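Local coordinates for Mll7089 protein (Mesorhizobium loti, PDB 2OZ8), which is of unknown function but belongs to the mandelate racemase branch of the enolase superfamily, probably binds magnesium and may act as a hydro-lyase, at residues F8-F13 and E62-F67; N32-E37 and N55-Q60; M194-E199 and V223-L228; Q246-E251 and I269-G274. One frame throughout, in Å; residues are numbered along the deposited sequence. Where two conformers were deposited one is given.

Contact 1: residues F8-F13 and E62-F67; sequences FRITRF and EIESVF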
loop_
_atom_site.group_PDB
_atom_site.type_symbol
_atom_site.label_atom_id
_atom_site.label_comp_id
_atom_site.label_asym_id
_atom_site.label_seq_id
_atom_site.Cartn_x
_atom_site.Cartn_y
_atom_site.Cartn_z
ATOM N N PHE A 8 5.035 50.211 -12.261
ATOM C CA PHE A 8 5.288 49.679 -10.946
ATOM C C PHE A 8 6.247 50.575 -10.146
ATOM O O PHE A 8 7.049 51.293 -10.720
ATOM C CB PHE A 8 5.806 48.237 -11.037
ATOM C CG PHE A 8 7.252 48.128 -11.352
ATOM C CD1 PHE A 8 8.201 48.280 -10.352
ATOM C CD2 PHE A 8 7.669 47.864 -12.647
ATOM C CE1 PHE A 8 9.593 48.184 -10.639
ATOM C CE2 PHE A 8 9.048 47.770 -12.968
ATOM C CZ PHE A 8 10.016 47.939 -11.950
ATOM N N ARG A 9 6.211 50.497 -8.817
ATOM C CA ARG A 9 7.051 51.356 -7.980
ATOM C C ARG A 9 7.624 50.522 -6.829
ATOM O O ARG A 9 6.880 49.789 -6.183
ATOM C CB ARG A 9 6.180 52.494 -7.456
ATOM C CG ARG A 9 6.859 53.815 -7.010
ATOM C CD ARG A 9 5.758 54.801 -6.414
ATOM N NE ARG A 9 4.789 55.294 -7.425
ATOM C CZ ARG A 9 3.444 55.253 -7.353
ATOM N NH1 ARG A 9 2.800 54.736 -6.304
ATOM N NH2 ARG A 9 2.729 55.757 -8.365
ATOM N N ILE A 10 8.934 50.602 -6.579
ATOM C CA ILE A 10 9.539 49.881 -5.463
ATOM C C ILE A 10 10.120 50.819 -4.403
ATOM O O ILE A 10 11.008 51.640 -4.684
ATOM C CB ILE A 10 10.635 48.899 -5.912
ATOM C CG1 ILE A 10 10.155 47.975 -7.061
ATOM C CG2 ILE A 10 11.192 48.085 -4.685
ATOM C CD1 ILE A 10 9.303 46.804 -6.646
ATOM N N THR A 11 9.652 50.698 -3.170
ATOM C CA THR A 11 10.243 51.487 -2.110
ATOM C C THR A 11 10.912 50.595 -1.090
ATOM O O THR A 11 10.235 49.809 -0.418
ATOM C CB THR A 11 9.211 52.393 -1.422
ATOM O OG1 THR A 11 8.457 53.084 -2.417
ATOM C CG2 THR A 11 9.906 53.401 -0.591
ATOM N N ARG A 12 12.229 50.748 -0.958
ATOM C CA ARG A 12 13.020 49.914 -0.078
ATOM C C ARG A 12 13.092 50.452 1.361
ATOM O O ARG A 12 13.343 51.634 1.557
ATOM C CB ARG A 12 14.397 49.760 -0.675
ATOM C CG ARG A 12 15.239 48.713 -0.052
ATOM C CD ARG A 12 16.677 48.903 -0.440
ATOM N NE ARG A 12 17.552 47.917 0.195
ATOM C CZ ARG A 12 18.014 48.006 1.439
ATOM N NH1 ARG A 12 17.691 49.048 2.206
ATOM N NH2 ARG A 12 18.827 47.069 1.907
ATOM N N PHE A 13 12.878 49.574 2.343
ATOM C CA PHE A 13 13.046 49.846 3.778
ATOM C C PHE A 13 14.078 48.872 4.433
ATOM O O PHE A 13 14.231 47.691 4.043
ATOM C CB PHE A 13 11.699 49.751 4.499
ATOM C CG PHE A 13 10.622 50.678 3.928
ATOM C CD1 PHE A 13 10.544 52.009 4.317
ATOM C CD2 PHE A 13 9.718 50.220 2.983
ATOM C CE1 PHE A 13 9.587 52.869 3.780
ATOM C CE2 PHE A 13 8.757 51.065 2.447
ATOM C CZ PHE A 13 8.696 52.392 2.846
ATOM N N GLU A 62 18.537 47.709 -7.663
ATOM C CA GLU A 62 18.721 46.318 -8.000
ATOM C C GLU A 62 17.319 45.622 -8.013
ATOM O O GLU A 62 16.990 44.918 -8.969
ATOM C CB GLU A 62 19.735 45.672 -7.047
ATOM C CG GLU A 62 20.251 44.268 -7.416
ATOM C CD GLU A 62 20.671 44.063 -8.917
ATOM O OE1 GLU A 62 21.065 45.028 -9.661
ATOM O OE2 GLU A 62 20.589 42.895 -9.353
ATOM N N ILE A 63 16.490 45.892 -6.998
ATOM C CA ILE A 63 15.125 45.378 -6.916
ATOM C C ILE A 63 14.282 45.769 -8.163
ATOM O O ILE A 63 13.597 44.921 -8.777
ATOM C CB ILE A 63 14.430 45.870 -5.627
ATOM C CG1 ILE A 63 15.246 45.495 -4.378
ATOM C CG2 ILE A 63 13.037 45.273 -5.508
ATOM C CD1 ILE A 63 14.703 46.033 -3.035
ATOM N N GLU A 64 14.344 47.047 -8.538
ATOM C CA GLU A 64 13.632 47.553 -9.694
ATOM C C GLU A 64 14.080 46.883 -11.007
ATOM O O GLU A 64 13.254 46.581 -11.857
ATOM C CB GLU A 64 13.721 49.086 -9.779
ATOM C CG GLU A 64 12.733 49.782 -8.884
ATOM C CD GLU A 64 12.880 51.330 -8.768
ATOM O OE1 GLU A 64 13.967 51.904 -9.047
ATOM O OE2 GLU A 64 11.847 51.972 -8.384
ATOM N N SER A 65 15.372 46.640 -11.170
ATOM C CA SER A 65 15.871 46.052 -12.398
ATOM C C SER A 65 15.509 44.578 -12.533
ATOM O O SER A 65 15.212 44.107 -13.614
ATOM C CB SER A 65 17.372 46.261 -12.502
ATOM O OG SER A 65 17.621 47.672 -12.633
ATOM N N VAL A 66 15.515 43.855 -11.431
ATOM C CA VAL A 66 15.165 42.450 -11.442
ATOM C C VAL A 66 13.655 42.314 -11.669
ATOM O O VAL A 66 13.219 41.575 -12.540
ATOM C CB VAL A 66 15.645 41.779 -10.150
ATOM C CG1 VAL A 66 15.168 40.358 -10.059
ATOM C CG2 VAL A 66 17.186 41.841 -10.086
ATOM N N PHE A 67 12.853 43.055 -10.917
ATOM C CA PHE A 67 11.404 43.031 -11.158
ATOM C C PHE A 67 11.038 43.357 -12.609
ATOM O O PHE A 67 10.267 42.603 -13.206
ATOM C CB PHE A 67 10.660 43.949 -10.190
ATOM C CG PHE A 67 9.173 43.751 -10.182
ATOM C CD1 PHE A 67 8.585 42.773 -9.375
ATOM C CD2 PHE A 67 8.335 44.564 -10.950
ATOM C CE1 PHE A 67 7.157 42.614 -9.323
ATOM C CE2 PHE A 67 6.900 44.371 -10.916
ATOM C CZ PHE A 67 6.335 43.406 -10.093
#
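Residues 8-13 of strand 5-17 run roughly antiparallel to residues 62-67 of helix 60-70 (148°) in the N-terminal domain. The two meet mainly through side chains. Phe8 is the side chain to follow. Its CB points toward the helix and lies near Phe67 CE2. CG is wedged between the backbone N and the carbonyl carbon (chi1 81°). One face of the ring turns to Phe67, all six ring carbons lying at similar distances from Phe67 CD2; Phe8 CG is 3.7 Å from it. That CD2 stands over the ring centre, so Phe67 gives its edge to the face of Phe8. The ring planes are 59° apart and the centroids 4.8 Å. Farther out, Phe8 CE1 touches Glu64 CG. At the tip, Phe8 CZ comes to 3.5 Å from the backbone O of Glu64, which lies near the ring plane at its edge.

Beside the rings, Ile10 CG2 packs on Ile63 CG2 at 3.5 Å. Ile10 CG1 lies 3.6 Å from Glu64 CG, the two chains running antiparallel alongside each other. Arg12 offers its CG to Ile63 CD1, while its NE is hydrogen-bonded to the O of Pro58. Trp72 makes a further edge-to-face pair with Phe8, and Phe102 one with Phe67. The chemistry is therefore largely apolar and aromatic: shape and ring edges hold the helix on the sheet, and Glu64 takes part through its aliphatic stem.

Contact 2: residues N32-E37 and N55-Q60; sequences NVAALE and NPLPDQ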
loop_
_atom_site.group_PDB
_atom_site.type_symbol
_atom_site.label_atom_id
_atom_site.label_comp_id
_atom_site.label_asym_id
_atom_site.label_seq_id
_atom_site.Cartn_x
_atom_site.Cartn_y
_atom_site.Cartn_z
ATOM N N ASN A 32 13.880 43.805 6.683
ATOM C CA ASN A 32 14.256 44.125 5.321
ATOM C C ASN A 32 13.051 43.938 4.428
ATOM O O ASN A 32 12.585 42.823 4.290
ATOM C CB ASN A 32 15.388 43.218 4.907
ATOM C CG ASN A 32 16.745 43.776 5.313
ATOM O OD1 ASN A 32 17.318 44.595 4.605
ATOM N ND2 ASN A 32 17.269 43.318 6.428
ATOM N N VAL A 33 12.497 45.027 3.882
ATOM C CA VAL A 33 11.191 44.978 3.217
ATOM C C VAL A 33 11.055 46.107 2.199
ATOM O O VAL A 33 11.521 47.228 2.435
ATOM C CB VAL A 33 10.005 44.963 4.241
ATOM C CG1 VAL A 33 9.888 46.276 5.038
ATOM C CG2 VAL A 33 8.707 44.648 3.589
ATOM N N ALA A 34 10.461 45.785 1.044
ATOM C CA ALA A 34 10.179 46.763 0.025
ATOM C C ALA A 34 8.694 46.720 -0.376
ATOM O O ALA A 34 8.104 45.637 -0.540
ATOM C CB ALA A 34 11.080 46.559 -1.183
ATOM N N ALA A 35 8.107 47.907 -0.528
ATOM C CA ALA A 35 6.735 48.018 -0.973
ATOM C C ALA A 35 6.752 47.942 -2.475
ATOM O O ALA A 35 7.600 48.521 -3.119
ATOM C CB ALA A 35 6.112 49.316 -0.489
ATOM N N LEU A 36 5.833 47.159 -3.012
ATOM C CA LEU A 36 5.672 46.969 -4.419
ATOM C C LEU A 36 4.320 47.579 -4.712
ATOM O O LEU A 36 3.310 47.197 -4.113
ATOM C CB LEU A 36 5.680 45.476 -4.757
ATOM C CG LEU A 36 5.184 45.128 -6.170
ATOM C CD1 LEU A 36 6.138 45.670 -7.225
ATOM C CD2 LEU A 36 4.955 43.615 -6.332
ATOM N N GLU A 37 4.314 48.584 -5.584
ATOM C CA GLU A 37 3.065 49.240 -5.939
ATOM C C GLU A 37 2.834 49.012 -7.404
ATOM O O GLU A 37 3.738 49.234 -8.235
ATOM C CB GLU A 37 3.074 50.706 -5.614
ATOM C CG GLU A 37 2.828 51.037 -4.139
ATOM C CD GLU A 37 3.073 52.518 -3.847
ATOM O OE1 GLU A 37 2.183 53.191 -3.297
ATOM O OE2 GLU A 37 4.159 53.011 -4.195
ATOM N N ASN A 55 18.680 37.578 4.717
ATOM C CA ASN A 55 19.567 38.541 4.082
ATOM C C ASN A 55 18.870 39.904 3.855
ATOM O O ASN A 55 17.649 39.955 3.659
ATOM C CB ASN A 55 20.057 37.963 2.747
ATOM C CG ASN A 55 21.366 37.163 2.897
ATOM O OD1 ASN A 55 21.481 36.248 3.729
ATOM N ND2 ASN A 55 22.384 37.536 2.086
ATOM N N PRO A 56 19.640 41.015 3.842
ATOM C CA PRO A 56 18.950 42.266 3.525
ATOM C C PRO A 56 18.629 42.311 2.033
ATOM O O PRO A 56 19.152 41.507 1.259
ATOM C CB PRO A 56 19.972 43.368 3.888
ATOM C CG PRO A 56 21.220 42.661 4.289
ATOM C CD PRO A 56 21.087 41.195 4.054
ATOM N N LEU A 57 17.761 43.243 1.654
ATOM C CA LEU A 57 17.442 43.450 0.258
ATOM C C LEU A 57 18.604 44.108 -0.472
ATOM O O LEU A 57 19.356 44.867 0.126
ATOM C CB LEU A 57 16.175 44.298 0.132
ATOM C CG LEU A 57 14.886 43.553 0.444
ATOM C CD1 LEU A 57 13.720 44.501 0.481
ATOM C CD2 LEU A 57 14.665 42.476 -0.602
ATOM N N PRO A 58 18.758 43.833 -1.767
ATOM C CA PRO A 58 19.720 44.674 -2.461
ATOM C C PRO A 58 19.185 46.127 -2.576
ATOM O O PRO A 58 18.105 46.445 -2.019
ATOM C CB PRO A 58 19.851 44.005 -3.839
ATOM C CG PRO A 58 18.591 43.269 -4.033
ATOM C CD PRO A 58 18.129 42.847 -2.656
ATOM N N ASP A 59 19.928 46.991 -3.278
ATOM C CA ASP A 59 19.524 48.401 -3.460
ATOM C C ASP A 59 18.186 48.528 -4.175
ATOM O O ASP A 59 17.858 47.699 -5.015
ATOM C CB ASP A 59 20.568 49.143 -4.271
ATOM C CG ASP A 59 21.853 49.322 -3.533
ATOM O OD1 ASP A 59 21.898 49.191 -2.287
ATOM O OD2 ASP A 59 22.849 49.592 -4.224
ATOM N N GLN A 60 17.430 49.558 -3.838
ATOM C CA GLN A 60 16.162 49.844 -4.487
ATOM C C GLN A 60 16.332 49.597 -5.977
ATOM O O GLN A 60 15.500 48.951 -6.578
ATOM C CB GLN A 60 15.748 51.308 -4.235
ATOM C CG GLN A 60 14.264 51.656 -4.349
ATOM C CD GLN A 60 13.848 52.892 -3.453
ATOM O OE1 GLN A 60 13.825 52.850 -2.157
ATOM N NE2 GLN A 60 13.486 53.992 -4.150
#
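One side-chain carbonyl links the loop before helix 60-70 to strand 27-40. Asn32 points its CB toward the loop, with CG anti to the carbonyl carbon (chi1 -86°). Its OD1 accepts the backbone N-H of Leu57 at 3.3 Å, with an angle of 147° at the hydrogen. The donor sits above the amide plane, 54° out of it, so the bond does not use a lone pair direction. Pro56 packs beside the amide. Asn32 and Pro56 lie side by side and point the same way, and Asn32 CG is 3.2 Å from Pro56 CA. His69 of the second subunit also packs on Pro56.

Leu57 makes the apolar half of the contact. Its CG is anti to the carbonyl carbon, and with the extended second torsion this brings CD1 onto the strand backbone. Leu57 CD1 lies 3.5 Å from Ala34 N and 3.7 Å from Ala34 CB. The small alanine side chain lets the leucine methyl come down onto the main chain.

A second shell positions the loop. Arg12 NH2 is hydrogen-bonded to the O of Leu57, and Arg12 N to Gln60 OE1. Thr52 OG1 is hydrogen-bonded to the O of Asn55. Strand 27-40 lies between strands 5-17 and 45-52 in the antiparallel sheet, and Ile63 of helix 60-70 packs on both Ala34 and Leu57.

Contact 3: residues M194-E199 and V223-L228; sequences MIDPNE and VEDPIL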
loop_
_atom_site.group_PDB
_atom_site.type_symbol
_atom_site.label_atom_id
_atom_site.label_comp_id
_atom_site.label_asym_id
_atom_site.label_seq_id
_atom_site.Cartn_x
_atom_site.Cartn_y
_atom_site.Cartn_z
ATOM N N MET A 194 -0.261 27.469 22.240
ATOM C CA MET A 194 0.400 26.737 21.171
ATOM C C MET A 194 1.897 26.792 21.366
ATOM O O MET A 194 2.443 27.810 21.864
ATOM C CB MET A 194 0.035 27.300 19.782
ATOM C CG MET A 194 -1.514 27.637 19.532
ATOM S SD MET A 194 -2.431 29.040 20.332
ATOM C CE MET A 194 -3.326 29.422 18.912
ATOM N N ILE A 195 2.577 25.706 20.980
ATOM C CA ILE A 195 4.027 25.717 20.934
ATOM C C ILE A 195 4.540 25.516 19.522
ATOM O O ILE A 195 3.919 24.831 18.745
ATOM C CB ILE A 195 4.698 24.689 21.883
ATOM C CG1 ILE A 195 4.220 23.288 21.590
ATOM C CG2 ILE A 195 4.491 25.078 23.358
ATOM C CD1 ILE A 195 5.121 22.190 22.150
ATOM N N ASP A 196 5.699 26.108 19.220
ATOM C CA ASP A 196 6.334 26.056 17.914
ATOM C C ASP A 196 7.824 25.763 18.063
ATOM O O ASP A 196 8.598 26.671 18.290
ATOM C CB ASP A 196 6.178 27.400 17.243
ATOM C CG ASP A 196 6.632 27.388 15.786
ATOM O OD1 ASP A 196 7.299 26.426 15.316
ATOM O OD2 ASP A 196 6.341 28.381 15.104
ATOM N N PRO A 197 8.229 24.490 17.957
ATOM C CA PRO A 197 9.632 24.058 17.996
ATOM C C PRO A 197 10.426 24.368 16.724
ATOM O O PRO A 197 11.645 24.227 16.721
ATOM C CB PRO A 197 9.517 22.522 18.083
ATOM C CG PRO A 197 8.070 22.258 18.514
ATOM C CD PRO A 197 7.310 23.339 17.822
ATOM N N ASN A 198 9.748 24.719 15.635
ATOM C CA ASN A 198 10.413 24.999 14.375
ATOM C C ASN A 198 11.430 23.959 13.957
ATOM O O ASN A 198 12.593 24.289 13.635
ATOM C CB ASN A 198 11.057 26.354 14.409
ATOM C CG ASN A 198 10.722 27.144 13.202
ATOM O OD1 ASN A 198 11.316 26.967 12.128
ATOM N ND2 ASN A 198 9.691 28.015 13.342
ATOM N N GLU A 199 10.969 22.708 13.957
ATOM C CA GLU A 199 11.695 21.542 13.455
ATOM C C GLU A 199 12.850 21.103 14.353
ATOM O O GLU A 199 13.687 20.296 13.947
ATOM C CB GLU A 199 12.190 21.731 11.992
ATOM C CG GLU A 199 11.175 22.154 10.926
ATOM C CD GLU A 199 11.725 22.056 9.429
ATOM O OE1 GLU A 199 12.757 22.611 9.061
ATOM O OE2 GLU A 199 11.116 21.432 8.557
ATOM N N VAL A 223 0.637 22.056 18.381
ATOM C CA VAL A 223 2.071 22.155 18.254
ATOM C C VAL A 223 2.342 22.370 16.761
ATOM O O VAL A 223 1.814 21.660 15.892
ATOM C CB VAL A 223 2.823 20.909 18.841
ATOM C CG1 VAL A 223 2.318 19.600 18.246
ATOM C CG2 VAL A 223 4.342 21.042 18.665
ATOM N N GLU A 224 3.166 23.372 16.462
ATOM C CA GLU A 224 3.385 23.780 15.102
ATOM C C GLU A 224 4.764 23.380 14.617
ATOM O O GLU A 224 5.720 23.590 15.319
ATOM C CB GLU A 224 3.266 25.281 15.096
ATOM C CG GLU A 224 2.850 25.869 13.772
ATOM C CD GLU A 224 2.369 27.313 13.910
ATOM O OE1 GLU A 224 1.583 27.648 14.848
ATOM O OE2 GLU A 224 2.792 28.104 13.057
ATOM N N ASP A 225 4.876 22.828 13.417
ATOM C CA ASP A 225 6.152 22.397 12.873
ATOM C C ASP A 225 7.121 21.725 13.879
ATOM O O ASP A 225 8.250 22.171 14.033
ATOM C CB ASP A 225 6.861 23.558 12.194
ATOM C CG ASP A 225 5.983 24.266 11.218
ATOM O OD1 ASP A 225 5.405 23.599 10.332
ATOM O OD2 ASP A 225 5.849 25.514 11.334
ATOM N N PRO A 226 6.697 20.625 14.534
ATOM C CA PRO A 226 7.588 20.112 15.578
ATOM C C PRO A 226 8.872 19.455 15.045
ATOM O O PRO A 226 9.854 19.384 15.791
ATOM C CB PRO A 226 6.724 19.073 16.306
ATOM C CG PRO A 226 5.661 18.653 15.331
ATOM C CD PRO A 226 5.459 19.814 14.361
ATOM N N ILE A 227 8.885 19.023 13.773
ATOM C CA ILE A 227 9.942 18.203 13.210
ATOM C C ILE A 227 10.141 18.587 11.738
ATOM O O ILE A 227 9.315 19.297 11.142
ATOM C CB ILE A 227 9.615 16.634 13.324
ATOM C CG1 ILE A 227 8.389 16.234 12.457
ATOM C CG2 ILE A 227 9.394 16.172 14.781
ATOM C CD1 ILE A 227 8.157 14.756 12.185
ATOM N N LEU A 228 11.278 18.152 11.185
ATOM C CA LEU A 228 11.584 18.192 9.759
ATOM C C LEU A 228 10.351 18.064 8.928
ATOM O O LEU A 228 9.672 17.064 8.997
ATOM C CB LEU A 228 12.549 17.049 9.409
ATOM C CG LEU A 228 13.453 17.340 8.225
ATOM C CD1 LEU A 228 14.179 18.692 8.438
ATOM C CD2 LEU A 228 14.462 16.222 7.958
#
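Strands 192-196 and 222-224 are parallel neighbours in the TIM-type barrel of the enolase superfamily, joined by helix 203-215 in a beta-alpha-beta crossover. Two backbone hydrogen bonds tie their C-terminal ends. Glu224 N donates to Ile195 O at 2.8 Å, almost head-on to the carbonyl. Past the strands, Glu199 N donates to Asp225 O at 2.8 Å, again almost head-on. The segments stay close and nearly parallel beyond the bridge of Ile195 and Val223, though the register slips by one at Asn198.

Apolar contacts come next. Ile195 and Val223 face helix 203-215 and lie side by side, with Ile195 CG1 3.7 Å from Val223 CG2. Pro197 crosses Val223 at about a right angle, and Pro197 CG meets Pro226 CA at 3.7 Å.

The acidic groups cluster. Asp196 OD2 is 4.1 Å from Glu224 OE2, and Asp225 is also near Asp196. Lys167 pairs with Asp196, while Lys165 and Trp222 bind Glu224 OE1. These partners would offset the repulsion, though the crowding may raise an acid's pKa. Such clusters at barrel strand ends are consistent with the magnesium site of this superfamily.

Glu199 extends along the other loop, with CG 3.4 Å from Ile227 O. Its carboxylate is held by Arg229. An alanine here would remove the carboxylate that pairs with Arg229 and the CG contacts with 227-228, and would probably leave the loop pair less firmly held, with the Glu199 N bond remaining. Within segment 194-199, Asn198 N makes a weak hydrogen bond to Asp196 OD1 at 3.0 Å.

Contact 4: residues Q246-E251 and I269-G274; sequences QINSGE and ILNVHG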
loop_
_atom_site.group_PDB
_atom_site.type_symbol
_atom_site.label_atom_id
_atom_site.label_comp_id
_atom_site.label_asym_id
_atom_site.label_seq_id
_atom_site.Cartn_x
_atom_site.Cartn_y
_atom_site.Cartn_z
ATOM N N GLN A 246 -3.368 19.062 18.519
ATOM C CA GLN A 246 -3.273 19.053 17.055
ATOM C C GLN A 246 -1.854 19.280 16.558
ATOM O O GLN A 246 -1.116 20.040 17.170
ATOM C CB GLN A 246 -4.176 20.133 16.480
ATOM C CG GLN A 246 -5.684 19.832 16.605
ATOM C CD GLN A 246 -6.558 21.032 16.257
ATOM O OE1 GLN A 246 -7.336 20.990 15.324
ATOM N NE2 GLN A 246 -6.423 22.109 17.022
ATOM N N ILE A 247 -1.483 18.617 15.451
ATOM C CA ILE A 247 -0.198 18.776 14.820
ATOM C C ILE A 247 -0.348 19.724 13.639
ATOM O O ILE A 247 -0.959 19.386 12.616
ATOM C CB ILE A 247 0.350 17.418 14.333
ATOM C CG1 ILE A 247 0.330 16.349 15.461
ATOM C CG2 ILE A 247 1.738 17.574 13.715
ATOM C CD1 ILE A 247 1.301 16.623 16.645
ATOM N N ASN A 248 0.227 20.914 13.759
ATOM C CA ASN A 248 -0.009 21.971 12.804
ATOM C C ASN A 248 1.229 21.955 11.941
ATOM O O ASN A 248 2.316 21.972 12.448
ATOM C CB ASN A 248 -0.239 23.282 13.587
ATOM C CG ASN A 248 -0.567 24.483 12.704
ATOM O OD1 ASN A 248 -0.023 24.632 11.634
ATOM N ND2 ASN A 248 -1.451 25.365 13.184
ATOM N N SER A 249 1.079 21.886 10.629
ATOM C CA SER A 249 2.227 21.648 9.748
ATOM C C SER A 249 2.132 22.412 8.456
ATOM O O SER A 249 1.058 22.719 7.996
ATOM C CB SER A 249 2.347 20.167 9.388
ATOM O OG SER A 249 3.719 19.840 9.233
ATOM N N GLY A 250 3.276 22.723 7.882
ATOM C CA GLY A 250 3.371 23.211 6.503
ATOM C C GLY A 250 4.340 24.358 6.274
ATOM O O GLY A 250 4.410 24.879 5.152
ATOM N N GLU A 251 5.055 24.777 7.330
ATOM C CA GLU A 251 6.047 25.869 7.223
ATOM C C GLU A 251 7.131 25.459 6.232
ATOM O O GLU A 251 7.520 24.287 6.176
ATOM C CB GLU A 251 6.686 26.229 8.594
ATOM C CG GLU A 251 7.516 27.551 8.662
ATOM C CD GLU A 251 6.664 28.834 8.897
ATOM O OE1 GLU A 251 5.625 28.946 8.225
ATOM O OE2 GLU A 251 7.027 29.724 9.740
ATOM N N ILE A 269 -3.608 20.242 11.027
ATOM C CA ILE A 269 -3.946 21.616 10.611
ATOM C C ILE A 269 -2.880 22.023 9.596
ATOM O O ILE A 269 -1.721 21.676 9.804
ATOM C CB ILE A 269 -3.880 22.658 11.749
ATOM C CG1 ILE A 269 -4.761 22.294 12.920
ATOM C CG2 ILE A 269 -4.257 24.119 11.249
ATOM C CD1 ILE A 269 -4.312 22.950 14.142
ATOM N N LEU A 270 -3.274 22.692 8.497
ATOM C CA LEU A 270 -2.292 23.227 7.550
ATOM C C LEU A 270 -2.009 24.718 7.842
ATOM O O LEU A 270 -2.974 25.476 7.895
ATOM C CB LEU A 270 -2.734 22.979 6.087
ATOM C CG LEU A 270 -1.894 23.596 4.928
ATOM C CD1 LEU A 270 -0.648 22.806 4.681
ATOM C CD2 LEU A 270 -2.697 23.622 3.658
ATOM N N ASN A 271 -0.752 25.135 8.121
ATOM C CA ASN A 271 -0.459 26.590 8.265
ATOM C C ASN A 271 -0.102 27.194 6.911
ATOM O O ASN A 271 0.557 26.568 6.101
ATOM C CB ASN A 271 0.666 26.882 9.265
ATOM C CG ASN A 271 0.702 28.364 9.740
ATOM O OD1 ASN A 271 1.685 29.099 9.456
ATOM N ND2 ASN A 271 -0.325 28.792 10.506
ATOM N N VAL A 272 -0.559 28.404 6.668
ATOM C CA VAL A 272 -0.236 29.083 5.422
ATOM C C VAL A 272 0.072 30.528 5.722
ATOM O O VAL A 272 -0.163 30.977 6.825
ATOM C CB VAL A 272 -1.387 29.025 4.347
ATOM C CG1 VAL A 272 -1.800 27.601 4.067
ATOM C CG2 VAL A 272 -2.584 29.867 4.791
ATOM N N HIS A 273 0.542 31.247 4.720
ATOM C CA HIS A 273 0.834 32.679 4.840
ATOM C C HIS A 273 -0.010 33.500 3.892
ATOM O O HIS A 273 -1.178 33.246 3.792
ATOM C CB HIS A 273 2.348 32.941 4.730
ATOM C CG HIS A 273 3.079 32.521 5.964
ATOM N ND1 HIS A 273 3.224 33.347 7.061
ATOM C CD2 HIS A 273 3.630 31.332 6.316
ATOM C CE1 HIS A 273 3.859 32.698 8.018
ATOM N NE2 HIS A 273 4.129 31.479 7.590
ATOM N N GLY A 274 0.566 34.480 3.202
ATOM C CA GLY A 274 -0.200 35.482 2.469
ATOM C C GLY A 274 -0.163 35.428 0.953
ATOM O O GLY A 274 -0.515 36.412 0.322
#
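Strands 246-249 and 269-272 form another parallel pair of the TIM-type barrel, linked by helix 255-263 in a beta-alpha-beta crossover. Gln246 opens the contact. Its extended chain crosses Ile269 at about a right angle, with CD 3.6 Å from Ile269 CD1, while NE2 is hydrogen-bonded to the O of Leu221. Ile247 turns away from the partner strand, but its O accepts Ile269 N at 3.2 Å. Asn248 has CG anti to the backbone N (chi1 -177°). This carries the amide obliquely across Ile269, with ND2 near its CG2, and Asn248 OD1 reaches 3.3 Å from Asn271 CB. Ser294 OG is hydrogen-bonded to the ND2 of both asparagines.

Ser249 bonds in both directions. Its N donates to Ile269 O at 2.9 Å, in the carbonyl plane, and its O accepts Asn271 N at 3.0 Å from above the plane. Gly250 follows with phi 138°. A side chain there would jam against the preceding carbonyl and crowd Leu270 CD1 and Asn271 O.

Glu251 lies in the loop beyond the strand, and its chain bends at chi2 (84°) so that the carboxylate returns toward His273. An alanine here would remove the carboxylate and would probably leave the His273 ring less firmly oriented, although ND1 would keep Asn297 O. The bond itself runs from His273 NE2 to the syn lone pair of Glu251 OE1, 3.0 Å long and in the ring plane.

The four contacts fall into two pairs. Contacts 1 and 2 lie in the outer N-terminal domain, on neighbouring strands 5-17 and 27-40, with centres 7 Å apart. Both involve helix 60-70 or the loop leading into it, and both include partly exposed residues. Contacts 3 and 4 lie in the barrel, nearer the chain centre, and share its sheet through strands 222-224 and 246-249. Contact 3 is entirely buried. Contacts 1, 2 and 3 touch the second subunit. Aromatic and aliphatic packing dominates contact 1. Contact 2 has one long amide-to-backbone hydrogen bond plus Leu57 packing. Parallel backbone bonds with acidic or polar strand ends characterise the barrel pair.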